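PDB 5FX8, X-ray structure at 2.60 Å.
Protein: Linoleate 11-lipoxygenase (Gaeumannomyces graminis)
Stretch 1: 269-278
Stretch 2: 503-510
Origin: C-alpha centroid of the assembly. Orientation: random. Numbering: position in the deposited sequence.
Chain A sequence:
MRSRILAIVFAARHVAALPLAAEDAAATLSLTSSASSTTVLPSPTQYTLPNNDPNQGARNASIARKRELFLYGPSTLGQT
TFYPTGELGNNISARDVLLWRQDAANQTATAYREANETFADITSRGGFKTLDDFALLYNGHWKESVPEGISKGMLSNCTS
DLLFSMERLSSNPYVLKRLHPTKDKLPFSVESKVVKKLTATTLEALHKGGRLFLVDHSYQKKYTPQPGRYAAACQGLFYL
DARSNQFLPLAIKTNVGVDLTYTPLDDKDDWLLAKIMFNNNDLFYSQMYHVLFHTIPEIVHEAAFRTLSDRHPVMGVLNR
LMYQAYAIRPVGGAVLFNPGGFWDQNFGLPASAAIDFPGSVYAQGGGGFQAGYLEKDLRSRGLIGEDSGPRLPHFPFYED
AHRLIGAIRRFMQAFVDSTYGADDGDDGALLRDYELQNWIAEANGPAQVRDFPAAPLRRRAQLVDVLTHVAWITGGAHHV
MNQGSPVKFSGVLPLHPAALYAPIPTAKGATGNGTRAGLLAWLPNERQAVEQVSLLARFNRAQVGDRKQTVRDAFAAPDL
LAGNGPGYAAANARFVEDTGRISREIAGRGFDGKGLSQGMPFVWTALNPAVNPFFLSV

Stretch 1, residues 269-278: DDWLLAKIMF
Stretch 2, residues 503-510: PIPTAKGA

Residues 269-278 form a continuous piece of a longer α-helix, with phi near -65° and psi between -31° and -45°. Its i to i+4 bonds are regular: Leu-273 N to Asp-269 O and Met-277 N to Leu-273 O are both 2.9 Å. Residues 503-510 have no regular secondary structure. Pro-503 (-63/150), Ile-504 (-59/125) and Pro-505 (-54/153) are extended, Thr-506 turns at -111/-4, Ala-507 lies at -146/-166, Lys-508 at -105/68 and Gly-509 at -153/144. A weak bond joins Gly-509 N to Ala-507 O at 3.4 Å. The loop runs against the helix direction: CA of Ala-510 lies 6.4 Å from CA of Asp-269, CA of Lys-508 6.5 Å from CA of Asp-270, and CA of Ile-504 8.7 Å from CA of Met-277.

Asp-269, Asp-270, Leu-273 and Met-277 direct CA-to-CB toward the loop, since helical periodicity brings these positions onto one face. No hydrogen bond crosses the contact, which buries 342 Å², both sides summed. Met-277 (m, t, m) supplies a flexible thioether; its SD lies 3.5 Å from CD1 of Ile-504, whose m, m rotamer brings its end nearer the helix although CA-to-CB points sideways. Leu-273 (t, p) places CD2 3.7 Å from CG of Pro-505, a compact apolar ring with C-gamma exo pucker.

At the other end the contact becomes polar. Buried Asp-270 (chi1 m, chi2 -12°) gives up 73 Å², the most of any residue here; its short carboxylate sets OD2 3.2 Å from C of Lys-508 and 3.4 Å from O of Lys-508, two acceptors that cannot bond. The small methyl of Ala-510 fits beside both acids, its CB 4.2 Å from CB of Asp-269 (chi1 m). The CA-to-CB bond of exposed Lys-508 (m, m, t, chi4 98°) runs sideways; its CB lies 3.3 Å from OD2 of Asp-270, while its NZ is hydrogen-bonded elsewhere in the structure.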

ATOM      1  N   ASP A 269     -31.224  14.002  -4.658  1.00 36.23           N
ATOM      2  CA  ASP A 269     -30.770  13.052  -3.645  1.00 27.86           C
ATOM      3  C   ASP A 269     -30.914  11.620  -4.109  1.00 24.32           C
ATOM      4  O   ASP A 269     -30.117  10.775  -3.715  1.00 25.89           O
ATOM      5  CB  ASP A 269     -31.527  13.236  -2.347  1.00 33.48           C
ATOM      6  CG  ASP A 269     -31.241  14.554  -1.707  1.00 37.86           C
ATOM      7  OD1 ASP A 269     -30.100  15.029  -1.837  1.00 37.55           O
ATOM      8  OD2 ASP A 269     -32.162  15.131  -1.097  1.00 52.76           O
ATOM      9  N   ASP A 270     -31.900  11.315  -4.942  1.00 24.32           N
ATOM     10  CA  ASP A 270     -31.984   9.953  -5.445  1.00 23.11           C
ATOM     11  C   ASP A 270     -30.790   9.622  -6.323  1.00 22.42           C
ATOM     12  O   ASP A 270     -30.207   8.542  -6.205  1.00 20.02           O
ATOM     13  CB  ASP A 270     -33.272   9.737  -6.218  1.00 27.26           C
ATOM     14  CG  ASP A 270     -34.481   9.646  -5.320  1.00 31.31           C
ATOM     15  OD1 ASP A 270     -34.318   9.527  -4.091  1.00 30.82           O
ATOM     16  OD2 ASP A 270     -35.606   9.693  -5.854  1.00 36.07           O
ATOM     17  N   TRP A 271     -30.420  10.528  -7.229  1.00 22.09           N
ATOM     18  CA  TRP A 271     -29.304  10.231  -8.113  1.00 19.98           C
ATOM     19  C   TRP A 271     -28.017  10.183  -7.329  1.00 19.44           C
ATOM     20  O   TRP A 271     -27.188   9.293  -7.542  1.00 21.79           O
ATOM     21  CB  TRP A 271     -29.199  11.257  -9.233  1.00 18.61           C
ATOM     22  CG  TRP A 271     -27.939  11.145 -10.047  1.00 15.95           C
ATOM     23  CD1 TRP A 271     -26.961  12.063 -10.122  1.00 18.80           C
ATOM     24  CD2 TRP A 271     -27.518  10.044 -10.872  1.00 18.48           C
ATOM     25  NE1 TRP A 271     -25.949  11.633 -10.953  1.00 19.59           N
ATOM     26  CE2 TRP A 271     -26.266  10.395 -11.426  1.00 17.47           C
ATOM     27  CE3 TRP A 271     -28.070   8.802 -11.199  1.00 14.97           C
ATOM     28  CZ2 TRP A 271     -25.563   9.562 -12.280  1.00 13.65           C
ATOM     29  CZ3 TRP A 271     -27.368   7.971 -12.066  1.00 16.16           C
ATOM     30  CH2 TRP A 271     -26.133   8.356 -12.595  1.00 14.55           C
ATOM     31  N   LEU A 272     -27.844  11.118  -6.401  1.00 19.28           N
ATOM     32  CA  LEU A 272     -26.645  11.090  -5.581  1.00 18.88           C
ATOM     33  C   LEU A 272     -26.552   9.785  -4.802  1.00 18.65           C
ATOM     34  O   LEU A 272     -25.482   9.171  -4.735  1.00 16.68           O
ATOM     35  CB  LEU A 272     -26.619  12.299  -4.660  1.00 17.55           C
ATOM     36  CG  LEU A 272     -25.475  12.360  -3.659  1.00 19.86           C
ATOM     37  CD1 LEU A 272     -24.145  12.292  -4.321  1.00 18.47           C
ATOM     38  CD2 LEU A 272     -25.555  13.621  -2.873  1.00 22.46           C
ATOM     39  N   LEU A 273     -27.681   9.305  -4.273  1.00 19.61           N
ATOM     40  CA  LEU A 273     -27.670   8.061  -3.513  1.00 17.51           C
ATOM     41  C   LEU A 273     -27.410   6.867  -4.408  1.00 16.32           C
ATOM     42  O   LEU A 273     -26.836   5.871  -3.964  1.00 16.02           O
ATOM     43  CB  LEU A 273     -28.990   7.867  -2.769  1.00 17.62           C
ATOM     44  CG  LEU A 273     -28.995   6.672  -1.810  1.00 17.48           C
ATOM     45  CD1 LEU A 273     -27.920   6.842  -0.785  1.00 14.54           C
ATOM     46  CD2 LEU A 273     -30.306   6.578  -1.133  1.00 20.93           C
ATOM     47  N   ALA A 274     -27.854   6.936  -5.655  1.00 16.26           N
ATOM     48  CA  ALA A 274     -27.556   5.861  -6.579  1.00 15.38           C
ATOM     49  C   ALA A 274     -26.063   5.787  -6.834  1.00 16.63           C
ATOM     50  O   ALA A 274     -25.472   4.699  -6.855  1.00 15.65           O
ATOM     51  CB  ALA A 274     -28.326   6.069  -7.871  1.00 15.71           C
ATOM     52  N   LYS A 275     -25.430   6.943  -7.004  1.00 17.51           N
ATOM     53  CA  LYS A 275     -24.000   6.926  -7.203  1.00 13.78           C
ATOM     54  C   LYS A 275     -23.290   6.424  -5.965  1.00 12.98           C
ATOM     55  O   LYS A 275     -22.280   5.739  -6.085  1.00 17.96           O
ATOM     56  CB  LYS A 275     -23.500   8.304  -7.596  1.00 13.16           C
ATOM     57  CG  LYS A 275     -23.948   8.710  -8.951  1.00 16.07           C
ATOM     58  CD  LYS A 275     -23.280   9.991  -9.346  1.00 15.97           C
ATOM     59  CE  LYS A 275     -23.775  11.160  -8.558  1.00 17.36           C
ATOM     60  NZ  LYS A 275     -22.958  12.324  -8.937  1.00 18.12           N
ATOM     61  N   ILE A 276     -23.806   6.728  -4.776  1.00 12.66           N
ATOM     62  CA  ILE A 276     -23.193   6.210  -3.559  1.00 12.69           C
ATOM     63  C   ILE A 276     -23.328   4.690  -3.486  1.00 13.82           C
ATOM     64  O   ILE A 276     -22.373   3.985  -3.125  1.00 21.24           O
ATOM     65  CB  ILE A 276     -23.786   6.891  -2.313  1.00 15.54           C
ATOM     66  CG1 ILE A 276     -23.433   8.376  -2.300  1.00 16.37           C
ATOM     67  CG2 ILE A 276     -23.197   6.288  -1.063  1.00 14.31           C
ATOM     68  CD1 ILE A 276     -23.929   9.121  -1.114  1.00 13.19           C
ATOM     69  N   MET A 277     -24.496   4.150  -3.837  1.00 14.07           N
ATOM     70  CA  MET A 277     -24.642   2.699  -3.800  1.00 15.43           C
ATOM     71  C   MET A 277     -23.699   2.023  -4.790  1.00 14.84           C
ATOM     72  O   MET A 277     -23.059   1.005  -4.472  1.00 22.14           O
ATOM     73  CB  MET A 277     -26.091   2.311  -4.072  1.00 15.27           C
ATOM     74  CG  MET A 277     -27.026   2.814  -3.026  1.00 16.44           C
ATOM     75  SD  MET A 277     -28.723   2.244  -3.226  1.00 35.95           S
ATOM     76  CE  MET A 277     -29.335   3.257  -4.550  1.00 16.73           C
ATOM     77  N   PHE A 278     -23.596   2.578  -5.994  1.00 14.27           N
ATOM     78  CA  PHE A 278     -22.641   2.045  -6.952  1.00 12.59           C
ATOM     79  C   PHE A 278     -21.224   2.135  -6.418  1.00 11.77           C
ATOM     80  O   PHE A 278     -20.431   1.225  -6.622  1.00 19.49           O
ATOM     81  CB  PHE A 278     -22.762   2.772  -8.284  1.00 11.91           C
ATOM     82  CG  PHE A 278     -21.780   2.310  -9.330  1.00 12.95           C
ATOM     83  CD1 PHE A 278     -20.495   2.821  -9.383  1.00 10.36           C
ATOM     84  CD2 PHE A 278     -22.166   1.405 -10.300  1.00 13.76           C
ATOM     85  CE1 PHE A 278     -19.626   2.426 -10.338  1.00 10.00           C
ATOM     86  CE2 PHE A 278     -21.287   1.004 -11.269  1.00 11.28           C
ATOM     87  CZ  PHE A 278     -20.003   1.524 -11.275  1.00 11.23           C
ATOM     88  N   PRO A 503     -31.654   1.029   4.799  1.00 21.56           N
ATOM     89  CA  PRO A 503     -32.108   0.084   3.775  1.00 20.47           C
ATOM     90  C   PRO A 503     -32.202   0.720   2.405  1.00 19.25           C
ATOM     91  O   PRO A 503     -32.489   1.910   2.263  1.00 24.32           O
ATOM     92  CB  PRO A 503     -33.494  -0.336   4.276  1.00 18.61           C
ATOM     93  CG  PRO A 503     -33.445  -0.094   5.697  1.00 20.10           C
ATOM     94  CD  PRO A 503     -32.609   1.117   5.910  1.00 17.66           C
ATOM     95  N   ILE A 504     -31.988  -0.112   1.394  1.00 19.37           N
ATOM     96  CA  ILE A 504     -32.091   0.334   0.005  1.00 18.69           C
ATOM     97  C   ILE A 504     -33.492   0.856  -0.241  1.00 19.47           C
ATOM     98  O   ILE A 504     -34.464   0.108  -0.034  1.00 24.60           O
ATOM     99  CB  ILE A 504     -31.777  -0.817  -0.963  1.00 19.92           C
ATOM    100  CG1 ILE A 504     -30.352  -1.330  -0.776  1.00 18.16           C
ATOM    101  CG2 ILE A 504     -32.048  -0.401  -2.390  1.00 17.89           C
ATOM    102  CD1 ILE A 504     -29.358  -0.280  -0.820  1.00 18.87           C
ATOM    103  N   PRO A 505     -33.651   2.088  -0.725  1.00 20.97           N
ATOM    104  CA  PRO A 505     -34.994   2.641  -0.943  1.00 20.43           C
ATOM    105  C   PRO A 505     -35.891   1.763  -1.805  1.00 21.86           C
ATOM    106  O   PRO A 505     -35.432   0.975  -2.634  1.00 18.91           O
ATOM    107  CB  PRO A 505     -34.715   3.981  -1.631  1.00 21.54           C
ATOM    108  CG  PRO A 505     -33.318   4.345  -1.189  1.00 20.50           C
ATOM    109  CD  PRO A 505     -32.585   3.050  -1.066  1.00 20.20           C
ATOM    110  N   THR A 506     -37.199   1.913  -1.579  1.00 27.43           N
ATOM    111  CA  THR A 506     -38.230   1.234  -2.355  1.00 24.25           C
ATOM    112  C   THR A 506     -39.045   2.172  -3.239  1.00 25.13           C
ATOM    113  O   THR A 506     -39.894   1.689  -3.986  1.00 28.55           O
ATOM    114  CB  THR A 506     -39.177   0.464  -1.431  1.00 24.94           C
ATOM    115  OG1 THR A 506     -39.736   1.350  -0.446  1.00 32.90           O
ATOM    116  CG2 THR A 506     -38.441  -0.625  -0.742  1.00 22.75           C
ATOM    117  N   ALA A 507     -38.821   3.483  -3.178  1.00 25.30           N
ATOM    118  CA  ALA A 507     -39.485   4.442  -4.059  1.00 29.49           C
ATOM    119  C   ALA A 507     -38.509   5.571  -4.353  1.00 30.22           C
ATOM    120  O   ALA A 507     -37.321   5.465  -4.058  1.00 36.39           O
ATOM    121  CB  ALA A 507     -40.778   4.964  -3.426  1.00 34.38           C
ATOM    122  N   LYS A 508     -39.007   6.677  -4.891  1.00 31.47           N
ATOM    123  CA  LYS A 508     -38.142   7.794  -5.265  1.00 32.89           C
ATOM    124  C   LYS A 508     -38.275   8.943  -4.265  1.00 35.88           C
ATOM    125  O   LYS A 508     -38.748  10.032  -4.564  1.00 36.05           O
ATOM    126  CB  LYS A 508     -38.456   8.239  -6.681  1.00 31.56           C
ATOM    127  CG  LYS A 508     -38.184   7.180  -7.744  1.00 30.56           C
ATOM    128  CD  LYS A 508     -36.686   6.865  -7.856  1.00 31.24           C
ATOM    129  CE  LYS A 508     -36.356   5.848  -8.952  1.00 24.50           C
ATOM    130  NZ  LYS A 508     -35.894   6.482 -10.221  1.00 23.53           N
ATOM    131  N   GLY A 509     -37.793   8.693  -3.056  1.00 45.57           N
ATOM    132  CA  GLY A 509     -37.789   9.710  -2.020  1.00 43.76           C
ATOM    133  C   GLY A 509     -36.687   9.534  -0.994  1.00 48.59           C
ATOM    134  O   GLY A 509     -36.336   8.410  -0.623  1.00 49.72           O
ATOM    135  N   ALA A 510     -36.143  10.644  -0.514  1.00 48.37           N
ATOM    136  CA  ALA A 510     -35.038  10.594   0.421  1.00 43.19           C
ATOM    137  C   ALA A 510     -34.950  11.910   1.188  1.00 45.18           C
ATOM    138  O   ALA A 510     -34.177  12.803   0.833  1.00 41.65           O
ATOM    139  CB  ALA A 510     -33.735  10.303  -0.322  1.00 41.66           C
TER